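Local coordinates for protein cycloalternan-forming enzyme (Listeria monocytogenes serovar 1/2a, PDB 5F7U) that belongs to glycoside hydrolase family 31, carries a TIM-barrel domain together with a carbohydrate-binding module, and binds glycans in several separate pockets, at residues Y493-S498 and G504-F509; Y270-Y275 and M541-D546; E476-Q481 and D516-Q521; E406-W411 and V460-G465. The protein carries 1 engineered substitution. One frame throughout, in Å; residues are numbered along the deposited sequence.

How the interactions relate
Interactions 1, 3 and 4 lie wholly in the TIM-barrel domain and share elements: strand 505-506 of interaction 1 pairs with strand 460-461 of interaction 4, while Met-478 of interaction 3 packs against both strands and Trp-518 against strand 460-461. Interactions 1, 2 and 3 are buried. The first combines a backbone hydrogen bond with apolar contacts, the third is aromatic and sulfur packing between helices, and the second, small and without hydrogen bonds, joins two domains. Interaction 4, partly buried, relies on charge and water. Tyr-493 links interactions 1 and 2; interaction 2 (Asn-273, Tyr-275) and interaction 4 (Tyr-408) each contribute to a glycan pocket.

Interaction 1 (Y493-S498 and G504-F509); sequences YRVPAS and GILLDF
One backbone hydrogen bond, between Val-495 and Gly-504, together with a set of apolar side chains, closes a tight return of the chain in the TIM-barrel domain, where the loop after helix 469-481 comes back beside the short strand 505-506. Val-495 N gives its hydrogen to Gly-504 O at 2.9 Å. The same oxygen receives a CA-H...O contact from Arg-494 CA at 3.2 Å, which makes it a shared acceptor. Further along, a single water donates to both Tyr-493 O and Leu-506 O and bridges the two backbones.

Side chains fill the space around this join. Tyr-493 and Leu-506 run alongside each other in the same direction, and Leu-506 CD1 meets the ring edge 3.6 Å from Tyr-493 CE2. The tyrosine OH ends in hydrogen bonds to Met-541 O and Trp-543 N, which hold the far end of the ring. From the other branch, Leu-506 CD2 touches Val-495 CG2 at 4.1 Å. Ile-505 CD1 lies over one face of the Arg-494 guanidinium, near its rim and 3.7 Å from NH2. That guanidinium also forms salt bridges with Asp-463 and Glu-475 and bonds to Asn-503 O.

Around the contact, Ile-505 packs on helix 469-481 and Leu-506 on helix 555-577, while strand 505-506 pairs antiparallel with strand 460-461.

Interaction 2 (Y270-Y275 and M541-D546); sequences YVYNEY and MVWGRD. With GLC (alpha-D-glucopyranose), chain F.
Trp-543 meets Tyr-270 and Tyr-272 where two domains adjoin: the tyrosines come from the galactose mutarotase-like domain, the tryptophan from a loop after strand 534-536 of the TIM barrel. Starting at CB, the first torsion of Trp-543 (chi1 -83°) places CG opposite the carbonyl carbon and beside the backbone N, and this carries the indole across to the tyrosines. On the benzo ring, CE3 packs against Pro-496. Further round, CZ2 lies 4.3 Å from Tyr-272 CE1, and the tyrosine atom comes to the indole edge, close to its plane. On the five-membered ring, NE1 is 4.0 Å from Tyr-270 OH, the two side chains crossing at about a right angle. Each has its own polar partner, Leu-17 for the Tyr-270 hydroxyl and Asp-16 OD1, by a hydrogen bond, for NE1, so the polar tip of the buried indole is satisfied.

The contact is small and has no hydrogen bond of its own. Arg-559 of helix 555-577 ties the two loops indirectly, its NH1 bonded to Val-542 O and its NH2 to Val-271 O. Beyond Tyr-272, the loop 270-275 runs into a glycan pocket containing Asn-273 and Tyr-275. The OH of Tyr-275 is hydrogen-bonded to Glu-663, whose OE2 also binds the alpha-D-glucopyranose. Nearer its base, the same tyrosine meets this sugar obliquely, with Tyr-275 CD1 3.3 Å from glucose O1.

Interaction 3 (E476-Q481 and D516-Q521); sequences EYMISQ and DWWTSQ
With chi1 at -177°, Tyr-477 sends its ring out from helix 469-481 toward Trp-517, whose CG is likewise anti to its own backbone N; the two side chains slide past each other in opposite directions. The result is an edge-to-face pair: the tyrosine edge points at the face of the indole five-membered ring, with centroids 4.9 Å apart and planes at 61°. Tyr-477 CE2 comes within 3.6 Å of Trp-517 NE1, a nitrogen whose hydrogen bond goes to Gly-422 O. The opposite indole face is covered near its rim by Gln-521 OE1, so Trp-517 is sandwiched.

The side chains of Met-478 and Trp-517 cross at about a right angle. Met-478 CG is 3.8 Å from Trp-517 CZ3, and the sulfur sits at the edge of the six-membered ring, 5.4 Å from SD to the centroid, a Met-aromatic contact. The extended chain then delivers Met-478 CE to within 4.1 Å of Trp-518 CZ3.

The helix segments run antiparallel, at 164°, with axes 12.3 Å apart; large side chains span that gap. Met-478 also reaches both strand 460-461 and strand 505-506, and Trp-518 packs on Leu-461.

Interaction 4 (E406-W411 and V460-G465); sequences ETYYIW and VLKDDG. With GLC (alpha-D-glucopyranose), chain B.
Lys-462 NZ is gripped from several directions, first by Glu-406, whose OE1 makes a salt bridge to it at 3.0 Å, although the hydrogen bond within that bridge is weak. Glu-406 lies in the loop after strand 396-399 of the TIM barrel, and Lys-462 directly follows the short strand 460-461, itself beyond barrel strand 452-457. The ammonium also donates to Glu-405 O and to a water at 2.7 Å, while Asp-464 OD2 completes a salt-bridge network with a long contact of 3.6 Å to NZ. An extended lysine chain, its CG anti to the backbone N (chi1 170°), is what takes NZ to Glu-406; the glutamate bends at chi2 to meet it obliquely. Glu-406 OE1 has a second cation, Arg-471, and the two positive partners would be expected to favour its charged form.

Water does much of the remaining joining. One molecule donates to Glu-406 O at 2.8 Å and accepts from Lys-462 N at 2.9 Å, linking the backbones. Within the two segments the backbone is shaped locally, by an ST turn at Thr-407 and an Asx turn at Asp-463.

Tyr-408 presents its ring edge to the base of the lysine, CE2 lying 4.3 Å from Lys-462 CB. Its hydroxyl bonds to Glu-405 OE1 and receives a hydrogen bond from the water on NZ, so lysine and tyrosine are coupled. Glu-405 OE1 also binds the alpha-D-glucopyranose in this pocket, and Tyr-408 OH stands 3.0 Å from glucose O4.

Interaction 1 (Y493-S498 and G504-F509)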
# COMPACT_ATOMS: atom_id res chain seq x y z
N TYR A 493 24.57 -19.75 -11.01
CA TYR A 493 24.59 -18.71 -9.99
C TYR A 493 24.03 -19.27 -8.70
O TYR A 493 22.94 -19.85 -8.68
CB TYR A 493 23.77 -17.48 -10.41
CG TYR A 493 23.50 -16.56 -9.25
CD1 TYR A 493 24.51 -15.73 -8.75
CD2 TYR A 493 22.25 -16.54 -8.63
CE1 TYR A 493 24.27 -14.90 -7.66
CE2 TYR A 493 22.00 -15.71 -7.53
CZ TYR A 493 23.02 -14.89 -7.06
OH TYR A 493 22.79 -14.06 -5.99
N ARG A 494 24.78 -19.09 -7.61
CA ARG A 494 24.29 -19.42 -6.27
C ARG A 494 24.18 -18.18 -5.39
O ARG A 494 25.00 -17.27 -5.51
CB ARG A 494 25.20 -20.44 -5.59
CG ARG A 494 25.30 -21.76 -6.35
CD ARG A 494 26.42 -22.64 -5.81
NE ARG A 494 26.46 -23.90 -6.56
CZ ARG A 494 25.79 -25.00 -6.22
NH1 ARG A 494 25.03 -25.03 -5.14
NH2 ARG A 494 25.88 -26.08 -6.99
N VAL A 495 23.17 -18.15 -4.53
CA VAL A 495 22.98 -17.10 -3.52
C VAL A 495 24.25 -17.01 -2.64
O VAL A 495 24.76 -18.06 -2.20
CB VAL A 495 21.74 -17.39 -2.65
CG1 VAL A 495 21.59 -16.39 -1.52
CG2 VAL A 495 20.47 -17.38 -3.51
N PRO A 496 24.77 -15.79 -2.39
CA PRO A 496 26.00 -15.66 -1.57
C PRO A 496 25.87 -16.39 -0.23
O PRO A 496 24.79 -16.38 0.38
CB PRO A 496 26.08 -14.14 -1.33
CG PRO A 496 25.45 -13.56 -2.55
CD PRO A 496 24.29 -14.47 -2.84
N ALA A 497 26.97 -17.03 0.19
CA ALA A 497 26.96 -18.01 1.29
C ALA A 497 26.36 -17.52 2.62
O ALA A 497 25.72 -18.29 3.33
CB ALA A 497 28.37 -18.59 1.48
N SER A 498 26.49 -16.22 2.90
CA SER A 498 26.03 -15.63 4.15
C SER A 498 24.53 -15.30 4.20
O SER A 498 24.00 -14.98 5.26
CB SER A 498 26.86 -14.37 4.45
OG SER A 498 26.53 -13.33 3.53
N GLY A 504 22.25 -21.76 -2.40
CA GLY A 504 21.12 -22.25 -3.20
C GLY A 504 21.18 -21.70 -4.62
O GLY A 504 21.75 -20.63 -4.85
N ILE A 505 20.55 -22.41 -5.55
CA ILE A 505 20.56 -22.01 -6.94
C ILE A 505 19.21 -21.37 -7.29
O ILE A 505 18.16 -22.01 -7.19
CB ILE A 505 20.87 -23.23 -7.85
CG1 ILE A 505 22.24 -23.84 -7.47
CG2 ILE A 505 20.87 -22.82 -9.32
CD1 ILE A 505 22.53 -25.18 -8.13
N LEU A 506 19.24 -20.10 -7.69
CA LEU A 506 18.01 -19.44 -8.13
C LEU A 506 17.50 -19.99 -9.45
O LEU A 506 18.29 -20.27 -10.35
CB LEU A 506 18.22 -17.94 -8.29
CG LEU A 506 18.41 -17.06 -7.08
CD1 LEU A 506 18.36 -15.61 -7.58
CD2 LEU A 506 17.27 -17.29 -6.07
N LEU A 507 16.18 -20.17 -9.55
CA LEU A 507 15.55 -20.49 -10.83
C LEU A 507 15.53 -19.22 -11.67
O LEU A 507 15.13 -18.16 -11.19
CB LEU A 507 14.13 -21.04 -10.61
CG LEU A 507 13.34 -21.66 -11.77
CD1 LEU A 507 12.71 -20.64 -12.71
CD2 LEU A 507 14.18 -22.69 -12.54
N ASP A 508 15.98 -19.31 -12.92
CA ASP A 508 15.93 -18.15 -13.78
C ASP A 508 14.52 -17.93 -14.33
O ASP A 508 14.14 -18.53 -15.34
CB ASP A 508 16.95 -18.29 -14.92
CG ASP A 508 16.96 -17.09 -15.87
OD1 ASP A 508 16.14 -16.14 -15.70
OD2 ASP A 508 17.80 -17.10 -16.79
N PHE A 509 13.76 -17.05 -13.67
CA PHE A 509 12.37 -16.77 -14.07
C PHE A 509 12.23 -16.01 -15.38
O PHE A 509 11.12 -15.85 -15.88
CB PHE A 509 11.56 -16.15 -12.91
CG PHE A 509 11.22 -17.15 -11.85
CD1 PHE A 509 10.10 -17.97 -11.99
CD2 PHE A 509 12.05 -17.32 -10.75
CE1 PHE A 509 9.80 -18.94 -11.03
CE2 PHE A 509 11.76 -18.28 -9.78
CZ PHE A 509 10.63 -19.09 -9.93
O HOH W 1 20.92 -19.26 -10.52

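Interaction 2 (Y270-Y275 and M541-D546)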
# COMPACT_ATOMS: atom_id res chain seq x y z
N TYR A 270 16.00 -0.14 -4.40
CA TYR A 270 16.84 -1.32 -4.24
C TYR A 270 16.10 -2.29 -3.34
O TYR A 270 15.90 -2.02 -2.14
CB TYR A 270 18.15 -0.90 -3.55
CG TYR A 270 19.22 -1.97 -3.49
CD1 TYR A 270 20.00 -2.28 -4.63
CD2 TYR A 270 19.50 -2.63 -2.28
CE1 TYR A 270 21.01 -3.24 -4.56
CE2 TYR A 270 20.51 -3.58 -2.21
CZ TYR A 270 21.25 -3.89 -3.34
OH TYR A 270 22.25 -4.83 -3.24
N VAL A 271 15.72 -3.43 -3.89
CA VAL A 271 15.03 -4.44 -3.08
C VAL A 271 16.02 -5.10 -2.12
O VAL A 271 17.17 -5.37 -2.48
CB VAL A 271 14.29 -5.51 -3.93
CG1 VAL A 271 13.23 -4.86 -4.84
CG2 VAL A 271 15.26 -6.39 -4.73
N TYR A 272 15.56 -5.34 -0.89
CA TYR A 272 16.44 -5.92 0.11
C TYR A 272 15.63 -6.65 1.16
O TYR A 272 14.54 -6.20 1.51
CB TYR A 272 17.34 -4.84 0.73
CG TYR A 272 18.53 -5.40 1.46
CD1 TYR A 272 19.73 -5.70 0.78
CD2 TYR A 272 18.47 -5.61 2.82
CE1 TYR A 272 20.83 -6.21 1.48
CE2 TYR A 272 19.54 -6.12 3.52
CZ TYR A 272 20.71 -6.42 2.85
OH TYR A 272 21.73 -6.93 3.64
N ASN A 273 16.16 -7.78 1.62
CA ASN A 273 15.54 -8.52 2.72
C ASN A 273 16.14 -8.05 4.06
O ASN A 273 17.19 -8.58 4.50
CB ASN A 273 15.68 -10.05 2.51
CG ASN A 273 15.21 -10.85 3.73
OD1 ASN A 273 14.49 -10.33 4.56
ND2 ASN A 273 15.65 -12.10 3.84
N GLU A 274 15.49 -7.07 4.70
CA GLU A 274 15.94 -6.52 6.00
C GLU A 274 14.98 -6.94 7.09
O GLU A 274 13.83 -6.53 7.09
CB GLU A 274 16.04 -4.97 5.97
CG GLU A 274 16.62 -4.36 7.26
CD GLU A 274 18.08 -4.75 7.51
OE1 GLU A 274 18.78 -5.12 6.54
OE2 GLU A 274 18.53 -4.72 8.67
N TYR A 275 15.47 -7.78 8.00
CA TYR A 275 14.63 -8.35 9.06
C TYR A 275 14.42 -7.35 10.21
O TYR A 275 15.41 -6.87 10.77
CB TYR A 275 15.33 -9.62 9.53
CG TYR A 275 14.66 -10.40 10.63
CD1 TYR A 275 13.53 -11.18 10.38
CD2 TYR A 275 15.21 -10.40 11.92
CE1 TYR A 275 12.93 -11.92 11.41
CE2 TYR A 275 14.63 -11.14 12.95
CZ TYR A 275 13.49 -11.91 12.68
OH TYR A 275 12.90 -12.64 13.71
N MET A 541 17.35 -11.92 -3.88
CA MET A 541 18.42 -12.88 -3.81
C MET A 541 19.42 -12.79 -4.97
O MET A 541 20.32 -13.60 -5.06
CB MET A 541 17.82 -14.29 -3.76
CG MET A 541 17.09 -14.56 -2.46
SD MET A 541 15.87 -15.86 -2.70
CE MET A 541 15.48 -16.19 -0.98
N VAL A 542 19.25 -11.79 -5.83
CA VAL A 542 20.17 -11.59 -6.97
C VAL A 542 21.29 -10.63 -6.59
O VAL A 542 21.08 -9.42 -6.44
CB VAL A 542 19.43 -11.07 -8.23
CG1 VAL A 542 20.43 -10.72 -9.34
CG2 VAL A 542 18.43 -12.10 -8.74
N TRP A 543 22.50 -11.18 -6.46
CA TRP A 543 23.71 -10.39 -6.29
C TRP A 543 24.67 -10.66 -7.44
O TRP A 543 24.48 -11.61 -8.22
CB TRP A 543 24.37 -10.75 -4.96
CG TRP A 543 23.79 -10.04 -3.74
CD1 TRP A 543 24.11 -8.79 -3.28
CD2 TRP A 543 22.82 -10.56 -2.82
NE1 TRP A 543 23.41 -8.50 -2.14
CE2 TRP A 543 22.61 -9.57 -1.83
CE3 TRP A 543 22.11 -11.77 -2.73
CZ2 TRP A 543 21.72 -9.74 -0.77
CZ3 TRP A 543 21.24 -11.95 -1.69
CH2 TRP A 543 21.05 -10.94 -0.71
N GLY A 544 25.72 -9.85 -7.51
CA GLY A 544 26.85 -10.09 -8.42
C GLY A 544 26.60 -9.37 -9.73
O GLY A 544 25.55 -9.52 -10.34
N ARG A 545 27.58 -8.59 -10.17
CA ARG A 545 27.43 -7.85 -11.43
C ARG A 545 27.42 -8.74 -12.66
O ARG A 545 26.75 -8.43 -13.65
CB ARG A 545 28.55 -6.87 -11.57
CG ARG A 545 28.36 -5.73 -10.64
CD ARG A 545 28.67 -4.49 -11.41
NE ARG A 545 28.65 -3.38 -10.50
CZ ARG A 545 29.16 -2.19 -10.77
NH1 ARG A 545 29.75 -1.97 -11.94
NH2 ARG A 545 29.11 -1.24 -9.84
N ASP A 546 28.16 -9.83 -12.60
CA ASP A 546 28.32 -10.67 -13.78
C ASP A 546 27.27 -11.78 -13.87
O ASP A 546 27.24 -12.56 -14.84
CB ASP A 546 29.74 -11.23 -13.79
CG ASP A 546 30.78 -10.15 -14.05
OD1 ASP A 546 30.87 -9.69 -15.21
OD2 ASP A 546 31.51 -9.75 -13.10
C1 GLC F . 15.13 -14.90 8.15
C2 GLC F . 14.79 -14.75 6.66
C3 GLC F . 13.33 -14.32 6.46
C4 GLC F . 12.37 -15.33 7.11
C5 GLC F . 12.77 -15.46 8.59
C6 GLC F . 11.97 -16.50 9.36
O1 GLC F . 15.19 -13.61 8.78
O2 GLC F . 15.65 -13.78 6.08
O3 GLC F . 13.07 -14.17 5.06
O4 GLC F . 10.99 -14.88 7.04
O5 GLC F . 14.17 -15.74 8.82
O6 GLC F . 11.09 -15.74 10.17

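Interaction 3 (E476-Q481 and D516-Q521)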
# COMPACT_ATOMS: atom_id res chain seq x y z
N GLU A 476 21.06 -31.44 -10.46
CA GLU A 476 21.82 -31.88 -11.62
C GLU A 476 21.10 -31.53 -12.93
O GLU A 476 21.72 -31.01 -13.86
CB GLU A 476 22.13 -33.38 -11.54
CG GLU A 476 23.11 -33.86 -12.60
CD GLU A 476 23.60 -35.28 -12.36
OE1 GLU A 476 23.36 -35.83 -11.25
OE2 GLU A 476 24.24 -35.85 -13.28
N TYR A 477 19.79 -31.78 -12.97
CA TYR A 477 18.95 -31.43 -14.12
C TYR A 477 18.91 -29.93 -14.39
O TYR A 477 19.11 -29.48 -15.53
CB TYR A 477 17.53 -31.98 -13.95
CG TYR A 477 16.61 -31.72 -15.13
CD1 TYR A 477 16.82 -32.38 -16.36
CD2 TYR A 477 15.55 -30.82 -15.04
CE1 TYR A 477 15.98 -32.15 -17.45
CE2 TYR A 477 14.72 -30.58 -16.13
CZ TYR A 477 14.94 -31.24 -17.33
OH TYR A 477 14.12 -31.02 -18.41
N MET A 478 18.65 -29.16 -13.33
CA MET A 478 18.56 -27.71 -13.40
C MET A 478 19.82 -27.10 -14.01
O MET A 478 19.74 -26.26 -14.91
CB MET A 478 18.30 -27.16 -12.00
CG MET A 478 17.99 -25.68 -11.94
SD MET A 478 17.72 -25.29 -10.20
CE MET A 478 17.37 -23.54 -10.34
N ILE A 479 20.98 -27.53 -13.53
CA ILE A 479 22.27 -27.06 -14.04
C ILE A 479 22.48 -27.46 -15.51
O ILE A 479 22.79 -26.59 -16.33
CB ILE A 479 23.44 -27.53 -13.14
CG1 ILE A 479 23.29 -26.90 -11.74
CG2 ILE A 479 24.79 -27.15 -13.75
CD1 ILE A 479 24.16 -27.54 -10.68
N SER A 480 22.28 -28.74 -15.83
CA SER A 480 22.50 -29.24 -17.21
C SER A 480 21.60 -28.55 -18.25
O SER A 480 22.01 -28.38 -19.41
CB SER A 480 22.35 -30.76 -17.28
OG SER A 480 20.98 -31.15 -17.27
N GLN A 481 20.39 -28.14 -17.84
CA GLN A 481 19.45 -27.47 -18.73
C GLN A 481 19.68 -25.97 -18.88
O GLN A 481 19.07 -25.33 -19.74
CB GLN A 481 18.00 -27.71 -18.27
CG GLN A 481 17.54 -29.15 -18.42
CD GLN A 481 17.84 -29.72 -19.79
OE1 GLN A 481 17.21 -29.34 -20.77
NE2 GLN A 481 18.83 -30.63 -19.87
N ASP A 516 8.49 -23.24 -16.82
CA ASP A 516 7.62 -24.38 -17.11
C ASP A 516 8.03 -25.62 -16.31
O ASP A 516 7.17 -26.29 -15.75
CB ASP A 516 7.56 -24.68 -18.62
CG ASP A 516 6.78 -23.61 -19.40
OD1 ASP A 516 5.96 -22.86 -18.80
OD2 ASP A 516 6.98 -23.51 -20.63
N TRP A 517 9.33 -25.90 -16.24
CA TRP A 517 9.84 -27.02 -15.45
C TRP A 517 9.54 -26.84 -13.97
O TRP A 517 8.95 -27.69 -13.35
CB TRP A 517 11.34 -27.22 -15.66
CG TRP A 517 11.89 -28.19 -14.68
CD1 TRP A 517 11.59 -29.54 -14.61
CD2 TRP A 517 12.81 -27.92 -13.62
NE1 TRP A 517 12.27 -30.10 -13.55
CE2 TRP A 517 13.03 -29.14 -12.93
CE3 TRP A 517 13.48 -26.76 -13.17
CZ2 TRP A 517 13.90 -29.25 -11.83
CZ3 TRP A 517 14.34 -26.86 -12.06
CH2 TRP A 517 14.54 -28.10 -11.41
N TRP A 518 9.97 -25.71 -13.42
CA TRP A 518 9.81 -25.45 -11.98
C TRP A 518 8.34 -25.57 -11.56
O TRP A 518 8.03 -26.28 -10.60
CB TRP A 518 10.31 -24.05 -11.69
CG TRP A 518 10.44 -23.69 -10.25
CD1 TRP A 518 9.52 -23.01 -9.48
CD2 TRP A 518 11.59 -23.89 -9.42
NE1 TRP A 518 10.03 -22.81 -8.21
CE2 TRP A 518 11.30 -23.33 -8.15
CE3 TRP A 518 12.85 -24.49 -9.63
CZ2 TRP A 518 12.21 -23.35 -7.08
CZ3 TRP A 518 13.77 -24.52 -8.56
CH2 TRP A 518 13.44 -23.94 -7.30
N THR A 519 7.45 -24.92 -12.32
CA THR A 519 6.02 -24.97 -12.05
C THR A 519 5.43 -26.36 -12.27
O THR A 519 4.56 -26.78 -11.51
CB THR A 519 5.24 -23.90 -12.81
OG1 THR A 519 5.39 -24.09 -14.22
CG2 THR A 519 5.69 -22.46 -12.40
N SER A 520 5.92 -27.10 -13.28
CA SER A 520 5.43 -28.48 -13.52
C SER A 520 5.58 -29.38 -12.27
O SER A 520 4.78 -30.29 -12.05
CB SER A 520 6.09 -29.14 -14.74
OG SER A 520 7.43 -29.53 -14.49
N GLN A 521 6.61 -29.10 -11.47
CA GLN A 521 6.90 -29.90 -10.28
C GLN A 521 5.86 -29.67 -9.19
O GLN A 521 5.66 -30.52 -8.33
CB GLN A 521 8.29 -29.57 -9.72
CG GLN A 521 9.43 -29.86 -10.69
CD GLN A 521 10.77 -29.58 -10.05
OE1 GLN A 521 11.07 -28.43 -9.70
NE2 GLN A 521 11.58 -30.61 -9.87

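Interaction 4 (E406-W411 and V460-G465)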
# COMPACT_ATOMS: atom_id res chain seq x y z
N GLU A 406 13.30 -29.61 1.79
CA GLU A 406 14.40 -29.91 0.89
C GLU A 406 14.07 -29.52 -0.54
O GLU A 406 14.76 -28.71 -1.13
CB GLU A 406 14.77 -31.39 0.96
CG GLU A 406 15.33 -31.84 2.30
CD GLU A 406 16.67 -31.22 2.67
OE1 GLU A 406 17.30 -30.50 1.86
OE2 GLU A 406 17.11 -31.46 3.82
N THR A 407 13.01 -30.12 -1.10
CA THR A 407 12.56 -29.81 -2.45
C THR A 407 11.57 -28.65 -2.45
O THR A 407 11.42 -27.95 -3.44
CB THR A 407 11.85 -31.01 -3.12
OG1 THR A 407 10.62 -31.30 -2.43
CG2 THR A 407 12.75 -32.27 -3.15
N TYR A 408 10.82 -28.51 -1.35
CA TYR A 408 9.73 -27.54 -1.23
C TYR A 408 8.57 -27.76 -2.22
O TYR A 408 7.78 -26.85 -2.46
CB TYR A 408 10.25 -26.08 -1.25
CG TYR A 408 11.08 -25.82 -0.04
CD1 TYR A 408 10.48 -25.49 1.18
CD2 TYR A 408 12.47 -25.95 -0.09
CE1 TYR A 408 11.23 -25.30 2.32
CE2 TYR A 408 13.25 -25.77 1.05
CZ TYR A 408 12.61 -25.43 2.24
OH TYR A 408 13.37 -25.25 3.38
N TYR A 409 8.47 -28.96 -2.80
CA TYR A 409 7.26 -29.31 -3.53
C TYR A 409 6.67 -30.66 -3.11
O TYR A 409 5.66 -31.09 -3.67
CB TYR A 409 7.44 -29.18 -5.05
CG TYR A 409 8.46 -30.11 -5.66
CD1 TYR A 409 8.13 -31.43 -5.96
CD2 TYR A 409 9.75 -29.66 -5.97
CE1 TYR A 409 9.07 -32.30 -6.51
CE2 TYR A 409 10.70 -30.51 -6.54
CZ TYR A 409 10.34 -31.83 -6.80
OH TYR A 409 11.25 -32.70 -7.38
N ILE A 410 7.27 -31.29 -2.10
CA ILE A 410 6.84 -32.59 -1.58
C ILE A 410 6.45 -32.39 -0.11
O ILE A 410 7.16 -31.71 0.64
CB ILE A 410 7.95 -33.66 -1.71
CG1 ILE A 410 8.31 -33.86 -3.20
CG2 ILE A 410 7.57 -34.99 -1.05
CD1 ILE A 410 9.55 -34.71 -3.45
N TRP A 411 5.31 -32.98 0.27
CA TRP A 411 4.81 -32.94 1.64
C TRP A 411 5.79 -33.58 2.61
O TRP A 411 6.41 -34.62 2.31
CB TRP A 411 3.43 -33.63 1.73
CG TRP A 411 2.41 -32.78 1.09
CD1 TRP A 411 2.07 -32.77 -0.24
CD2 TRP A 411 1.64 -31.74 1.72
NE1 TRP A 411 1.10 -31.79 -0.47
CE2 TRP A 411 0.83 -31.15 0.72
CE3 TRP A 411 1.55 -31.26 3.05
CZ2 TRP A 411 -0.05 -30.09 0.99
CZ3 TRP A 411 0.66 -30.20 3.32
CH2 TRP A 411 -0.13 -29.64 2.28
N VAL A 460 14.31 -20.48 -5.03
CA VAL A 460 15.66 -21.02 -4.98
C VAL A 460 15.55 -22.52 -4.78
O VAL A 460 14.67 -22.98 -4.08
CB VAL A 460 16.48 -20.33 -3.85
CG1 VAL A 460 15.86 -20.56 -2.47
CG2 VAL A 460 17.95 -20.72 -3.88
N LEU A 461 16.44 -23.28 -5.44
CA LEU A 461 16.63 -24.68 -5.11
C LEU A 461 17.67 -24.75 -4.01
O LEU A 461 18.82 -24.33 -4.20
CB LEU A 461 17.07 -25.48 -6.34
CG LEU A 461 17.26 -26.98 -6.12
CD1 LEU A 461 16.59 -27.75 -7.24
CD2 LEU A 461 18.73 -27.35 -6.01
N LYS A 462 17.25 -25.27 -2.85
CA LYS A 462 18.07 -25.29 -1.66
C LYS A 462 19.27 -26.20 -1.87
O LYS A 462 19.13 -27.30 -2.40
CB LYS A 462 17.24 -25.75 -0.46
CG LYS A 462 18.06 -26.04 0.78
CD LYS A 462 17.34 -26.99 1.71
CE LYS A 462 18.31 -27.60 2.70
NZ LYS A 462 17.55 -28.27 3.78
N ASP A 463 20.46 -25.73 -1.48
CA ASP A 463 21.64 -26.59 -1.48
C ASP A 463 22.53 -26.23 -0.30
O ASP A 463 23.35 -25.31 -0.38
CB ASP A 463 22.41 -26.51 -2.81
CG ASP A 463 23.59 -27.48 -2.87
OD1 ASP A 463 23.86 -28.22 -1.90
OD2 ASP A 463 24.27 -27.51 -3.92
N ASP A 464 22.39 -26.98 0.79
CA ASP A 464 23.23 -26.76 1.97
C ASP A 464 24.33 -27.81 2.13
O ASP A 464 24.87 -28.00 3.22
CB ASP A 464 22.35 -26.70 3.22
CG ASP A 464 21.65 -28.01 3.52
OD1 ASP A 464 21.65 -28.93 2.67
OD2 ASP A 464 21.09 -28.12 4.62
N GLY A 465 24.65 -28.49 1.03
CA GLY A 465 25.72 -29.49 1.04
C GLY A 465 25.36 -30.83 1.63
O GLY A 465 26.17 -31.75 1.55
C1 GLC B . 10.66 -20.39 8.04
C2 GLC B . 12.14 -20.78 8.14
C3 GLC B . 12.59 -21.57 6.91
C4 GLC B . 11.66 -22.74 6.62
C5 GLC B . 10.23 -22.19 6.47
C6 GLC B . 9.18 -23.23 6.10
O2 GLC B . 12.95 -19.61 8.25
O3 GLC B . 13.93 -22.04 7.09
O4 GLC B . 12.09 -23.40 5.42
O5 GLC B . 9.85 -21.53 7.69
O6 GLC B . 8.98 -24.11 7.22
O HOH W 2 14.73 -26.68 -3.09
O HOH W 3 12.51 -24.78 -3.80
O HOH W 4 15.97 -26.30 4.66